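PDB 1UZB: 1-pyrroline-5-carboxylate dehydrogenase from Thermus thermophilus, which probably oxidises glutamate semialdehyde, the ring-opened form of 1-pyrroline-5-carboxylate, to glutamate, using a nicotinamide cofactor as other aldehyde dehydrogenases do. Local coordinates for residues K88-W93 with S99-K104; R147-Y152 with P197-N202. All coordinates share one frame; numbering follows the deposited sequence.

Contact 1: K88-W93 with S99-K104; sequences KTWKDW and SRLLLK
Trp90 O is held twice: Trp93 N bonds to it at 3.2 Å, closing a type I beta turn from Trp90 to Trp93, and Arg98 NH1 donates to it from the start of the next helix. The turn joins helix 73-90 to helix 95-111, and its two indoles lie against Leu101 on the second of these. Trp90 CZ3 stands over the centre of the Trp93 ring, 3.5 Å above its plane, while Trp93 CZ2 lies at the Trp90 edge, near its plane. With CG anti to the backbone N (chi1 179°), Trp90 sends the six-membered end of its indole toward helix 95-111. Arg100, beside Leu101 in sequence, makes salt bridges with Asp166 and Glu168 of the second subunit and Glu458 of the third, tying this helix to the oligomer. Leu101 also packs on Ala226 of helix 213-226. One methyl of Leu101 makes the contact with both tryptophans. Leu101 CD1 meets the Trp90 edge near the ring plane, 3.7 Å from Trp90 CH2, and lies 3.9 Å from Trp93 CZ3 of the second indole, the Leu101 and Trp93 side chains running nearly at right angles.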
# COMPACT_ATOMS: atom_id res chain seq x y z
N LYS A 88 10.96 -29.76 17.91
CA LYS A 88 12.27 -29.13 18.06
C LYS A 88 12.87 -28.64 16.75
O LYS A 88 13.51 -27.58 16.71
CB LYS A 88 13.26 -30.08 18.74
CG LYS A 88 13.07 -30.20 20.24
CD LYS A 88 14.13 -31.11 20.86
CE LYS A 88 14.01 -31.15 22.37
NZ LYS A 88 12.67 -31.62 22.82
N THR A 89 12.67 -29.39 15.67
CA THR A 89 13.21 -29.00 14.37
C THR A 89 12.15 -28.43 13.42
O THR A 89 12.44 -27.52 12.65
CB THR A 89 13.93 -30.17 13.67
OG1 THR A 89 13.07 -31.31 13.61
CG2 THR A 89 15.20 -30.53 14.43
N TRP A 90 10.93 -28.95 13.50
CA TRP A 90 9.84 -28.48 12.63
C TRP A 90 9.56 -26.99 12.84
O TRP A 90 9.27 -26.26 11.89
CB TRP A 90 8.58 -29.30 12.91
CG TRP A 90 7.36 -28.91 12.12
CD1 TRP A 90 6.18 -28.42 12.61
CD2 TRP A 90 7.17 -29.03 10.70
NE1 TRP A 90 5.28 -28.23 11.60
CE2 TRP A 90 5.86 -28.60 10.41
CE3 TRP A 90 7.99 -29.46 9.64
CZ2 TRP A 90 5.34 -28.58 9.11
CZ3 TRP A 90 7.48 -29.45 8.35
CH2 TRP A 90 6.16 -29.01 8.10
N LYS A 91 9.66 -26.53 14.09
CA LYS A 91 9.41 -25.13 14.40
C LYS A 91 10.44 -24.22 13.72
O LYS A 91 10.17 -23.04 13.51
CB LYS A 91 9.46 -24.91 15.91
CG LYS A 91 10.87 -25.00 16.50
CD LYS A 91 10.84 -24.90 18.02
CE LYS A 91 12.25 -24.90 18.58
NZ LYS A 91 13.02 -23.70 18.15
N ASP A 92 11.60 -24.77 13.39
CA ASP A 92 12.67 -24.00 12.76
C ASP A 92 12.63 -23.98 11.23
O ASP A 92 13.42 -23.28 10.60
CB ASP A 92 14.05 -24.48 13.22
CG ASP A 92 14.30 -24.21 14.69
OD1 ASP A 92 13.74 -23.24 15.23
OD2 ASP A 92 15.08 -24.97 15.30
N TRP A 93 11.74 -24.76 10.63
CA TRP A 93 11.62 -24.76 9.17
C TRP A 93 11.17 -23.38 8.71
O TRP A 93 10.34 -22.74 9.36
CB TRP A 93 10.54 -25.75 8.72
CG TRP A 93 10.97 -27.17 8.53
CD1 TRP A 93 11.69 -27.93 9.41
CD2 TRP A 93 10.64 -28.02 7.43
NE1 TRP A 93 11.82 -29.21 8.92
CE2 TRP A 93 11.19 -29.29 7.71
CE3 TRP A 93 9.93 -27.84 6.24
CZ2 TRP A 93 11.05 -30.38 6.84
CZ3 TRP A 93 9.79 -28.92 5.37
CH2 TRP A 93 10.35 -30.17 5.68
N SER A 99 4.88 -24.23 4.17
CA SER A 99 3.74 -23.95 3.29
C SER A 99 3.80 -24.79 2.01
O SER A 99 2.78 -25.28 1.55
CB SER A 99 3.67 -22.46 2.96
OG SER A 99 3.25 -21.73 4.11
N ARG A 100 4.99 -24.95 1.44
CA ARG A 100 5.11 -25.77 0.24
C ARG A 100 4.72 -27.22 0.56
O ARG A 100 4.15 -27.90 -0.28
CB ARG A 100 6.53 -25.72 -0.34
CG ARG A 100 6.81 -24.52 -1.23
CD ARG A 100 8.20 -24.59 -1.85
NE ARG A 100 9.27 -24.19 -0.94
CZ ARG A 100 9.64 -22.93 -0.73
NH1 ARG A 100 9.04 -21.94 -1.38
NH2 ARG A 100 10.62 -22.65 0.13
N LEU A 101 5.02 -27.68 1.77
CA LEU A 101 4.67 -29.04 2.15
C LEU A 101 3.15 -29.17 2.15
O LEU A 101 2.60 -30.17 1.66
CB LEU A 101 5.24 -29.39 3.53
CG LEU A 101 5.90 -30.77 3.61
CD1 LEU A 101 6.51 -30.98 4.99
CD2 LEU A 101 4.88 -31.86 3.30
N LEU A 102 2.46 -28.18 2.69
CA LEU A 102 1.00 -28.21 2.69
C LEU A 102 0.48 -28.23 1.25
O LEU A 102 -0.41 -29.01 0.91
CB LEU A 102 0.41 -27.01 3.43
CG LEU A 102 0.01 -27.26 4.89
CD1 LEU A 102 1.26 -27.48 5.72
CD2 LEU A 102 -0.80 -26.07 5.42
N LEU A 103 1.03 -27.37 0.40
CA LEU A 103 0.59 -27.32 -0.98
C LEU A 103 0.76 -28.68 -1.67
O LEU A 103 -0.07 -29.08 -2.48
CB LEU A 103 1.34 -26.23 -1.74
CG LEU A 103 1.05 -24.80 -1.28
CD1 LEU A 103 1.98 -23.84 -2.00
CD2 LEU A 103 -0.41 -24.45 -1.55
N LYS A 104 1.84 -29.38 -1.34
CA LYS A 104 2.06 -30.70 -1.91
C LYS A 104 0.94 -31.63 -1.45
O LYS A 104 0.37 -32.38 -2.24
CB LYS A 104 3.42 -31.24 -1.49
CG LYS A 104 3.61 -32.73 -1.74
CD LYS A 104 3.45 -33.10 -3.21
CE LYS A 104 4.65 -32.69 -4.04
NZ LYS A 104 4.58 -33.27 -5.42

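Contact 2: R147-Y152 with P197-N202; sequences RAALRY and PVAVGN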
# COMPACT_ATOMS: atom_id res chain seq x y z
N ARG A 147 -1.25 -20.50 2.58
CA ARG A 147 -1.07 -19.10 2.22
C ARG A 147 -1.17 -18.18 3.43
O ARG A 147 -0.36 -17.27 3.61
CB ARG A 147 -2.11 -18.68 1.18
CG ARG A 147 -1.93 -19.35 -0.19
CD ARG A 147 -3.14 -19.09 -1.09
NE ARG A 147 -2.96 -19.54 -2.47
CZ ARG A 147 -2.97 -20.81 -2.86
NH1 ARG A 147 -2.80 -21.10 -4.14
NH2 ARG A 147 -3.15 -21.78 -1.99
N ALA A 148 -2.17 -18.42 4.28
CA ALA A 148 -2.37 -17.59 5.45
C ALA A 148 -1.17 -17.62 6.40
O ALA A 148 -0.84 -16.60 7.01
CB ALA A 148 -3.63 -18.03 6.19
N ALA A 149 -0.53 -18.78 6.51
CA ALA A 149 0.62 -18.92 7.40
C ALA A 149 1.75 -17.96 7.03
O ALA A 149 2.48 -17.48 7.90
CB ALA A 149 1.12 -20.36 7.37
N LEU A 150 1.90 -17.67 5.74
CA LEU A 150 2.97 -16.76 5.31
C LEU A 150 2.77 -15.34 5.82
O LEU A 150 3.72 -14.56 5.89
CB LEU A 150 3.07 -16.78 3.79
CG LEU A 150 3.68 -18.06 3.22
CD1 LEU A 150 3.47 -18.12 1.71
CD2 LEU A 150 5.17 -18.11 3.55
N ARG A 151 1.54 -15.00 6.17
CA ARG A 151 1.23 -13.66 6.68
C ARG A 151 1.79 -13.46 8.09
O ARG A 151 1.85 -12.33 8.58
CB ARG A 151 -0.28 -13.44 6.68
CG ARG A 151 -0.93 -13.52 5.30
CD ARG A 151 -0.59 -12.30 4.45
NE ARG A 151 -1.38 -11.14 4.83
CZ ARG A 151 -2.64 -10.94 4.46
NH1 ARG A 151 -3.26 -11.83 3.70
NH2 ARG A 151 -3.30 -9.86 4.88
N TYR A 152 2.21 -14.55 8.72
CA TYR A 152 2.76 -14.49 10.08
C TYR A 152 4.26 -14.72 10.11
O TYR A 152 4.85 -14.83 11.19
CB TYR A 152 2.10 -15.55 10.97
CG TYR A 152 0.62 -15.34 11.21
CD1 TYR A 152 -0.33 -15.87 10.35
CD2 TYR A 152 0.18 -14.60 12.31
CE1 TYR A 152 -1.70 -15.67 10.57
CE2 TYR A 152 -1.17 -14.39 12.54
CZ TYR A 152 -2.10 -14.92 11.67
OH TYR A 152 -3.45 -14.72 11.90
N PRO A 197 -2.65 -25.76 12.72
CA PRO A 197 -1.58 -25.68 13.72
C PRO A 197 -0.21 -26.08 13.15
O PRO A 197 0.80 -25.44 13.43
CB PRO A 197 -2.05 -26.64 14.80
CG PRO A 197 -3.55 -26.55 14.71
CD PRO A 197 -3.79 -26.55 13.22
N VAL A 198 -0.20 -27.14 12.36
CA VAL A 198 1.04 -27.64 11.77
C VAL A 198 1.68 -26.66 10.80
O VAL A 198 2.91 -26.54 10.75
CB VAL A 198 0.78 -28.99 11.04
CG1 VAL A 198 1.95 -29.37 10.16
CG2 VAL A 198 0.53 -30.08 12.08
N ALA A 199 0.87 -25.94 10.04
CA ALA A 199 1.38 -24.99 9.06
C ALA A 199 2.34 -23.97 9.65
O ALA A 199 3.36 -23.63 9.04
CB ALA A 199 0.22 -24.27 8.38
N VAL A 200 2.03 -23.49 10.85
CA VAL A 200 2.86 -22.49 11.49
C VAL A 200 3.93 -23.03 12.43
O VAL A 200 4.55 -22.27 13.17
CB VAL A 200 2.00 -21.44 12.24
CG1 VAL A 200 1.15 -20.67 11.23
CG2 VAL A 200 1.13 -22.11 13.28
N GLY A 201 4.15 -24.35 12.43
CA GLY A 201 5.21 -24.90 13.25
C GLY A 201 4.88 -25.79 14.43
O GLY A 201 5.79 -26.22 15.13
N ASN A 202 3.61 -26.05 14.68
CA ASN A 202 3.23 -26.93 15.79
C ASN A 202 3.24 -28.36 15.29
O ASN A 202 3.33 -28.62 14.08
CB ASN A 202 1.83 -26.58 16.29
CG ASN A 202 1.73 -25.19 16.85
OD1 ASN A 202 2.15 -24.93 17.98
ND2 ASN A 202 1.18 -24.27 16.06
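Ala149 meets Ala199 and Val200 through small apolar groups alone, with no hydrogen bond passing between 147-152 and 197-202. The first segment begins at Arg147 on helix 128-149, whose guanidinium turns to other partners: NH2 pairs with Glu143 and NH1 bonds to Glu4 O. Ala148 then packs on Leu500 and Leu503 of helix 500-504. Ala149 follows, its CB aimed at the second segment and 3.9 Å from Val200 CG1; Ala199 CB is slightly farther, 4.1 Å from Ala149 CB. With alanine on one side and alanine and valine on the other, the backbones run close, Ala149 CA 5.9 Å from Val200 CA. Val200 offers CG1 because its chi1 of -64° sets that methyl beside the backbone N, anti to the carbonyl carbon. Leu150 turns away from this interface and touches Gln95, while Arg151 NH2 reaches Glu158 of the fourth subunit in a salt bridge. Tyr152 closes the segment, with its hydroxyl bonded to Leu500 O.

Across the contact, Ala199 and Val200 stand at the C-terminal end of helix 188-199. Gly201, at positive phi, is the C-prime residue of the turn there: Asn202 N bonds to Pro197 O at 3.1 Å, and Gly201 N to Val198 O at 3.0 Å. Asn202 ND2 gives Pro197 O a second bond (2.9 Å, 159° at the hydrogen), from the same face of the carbonyl plane as Asn202 N. The buried amide is used further, with ND2 also donating to Phe506 O and OD1 accepting from Gly175 N. Helix 188-199 thus ends in a Schellman motif, part of the beta-alpha-beta crossover from strand 165-180 to the parallel strand 203-207 in the Rossmann-like domain of the aldehyde dehydrogenase fold.

The centres of contacts 1 and 2 lie about 9 Å apart, on the same side of the chain's centre, and contact 1 closes along the sequence before contact 2 opens. Together they draw on helices 73-90, 95-111, 128-149 and 188-199. They touch directly: Trp90 NE1 lies 3.0 Å from Val198 O in a probable hydrogen bond, the Trp90 indole also packs on the Gly201 and Asn202 carbonyls, and Leu102 CD2 packs 3.6 Å from Ala199 CB. Leu102 also rests on Ile142 and Ala146, so helix 95-111 meets both helices of contact 2, 128-149 and 188-199. The pair therefore packs the early helices against the crossover leading into strand 203-207.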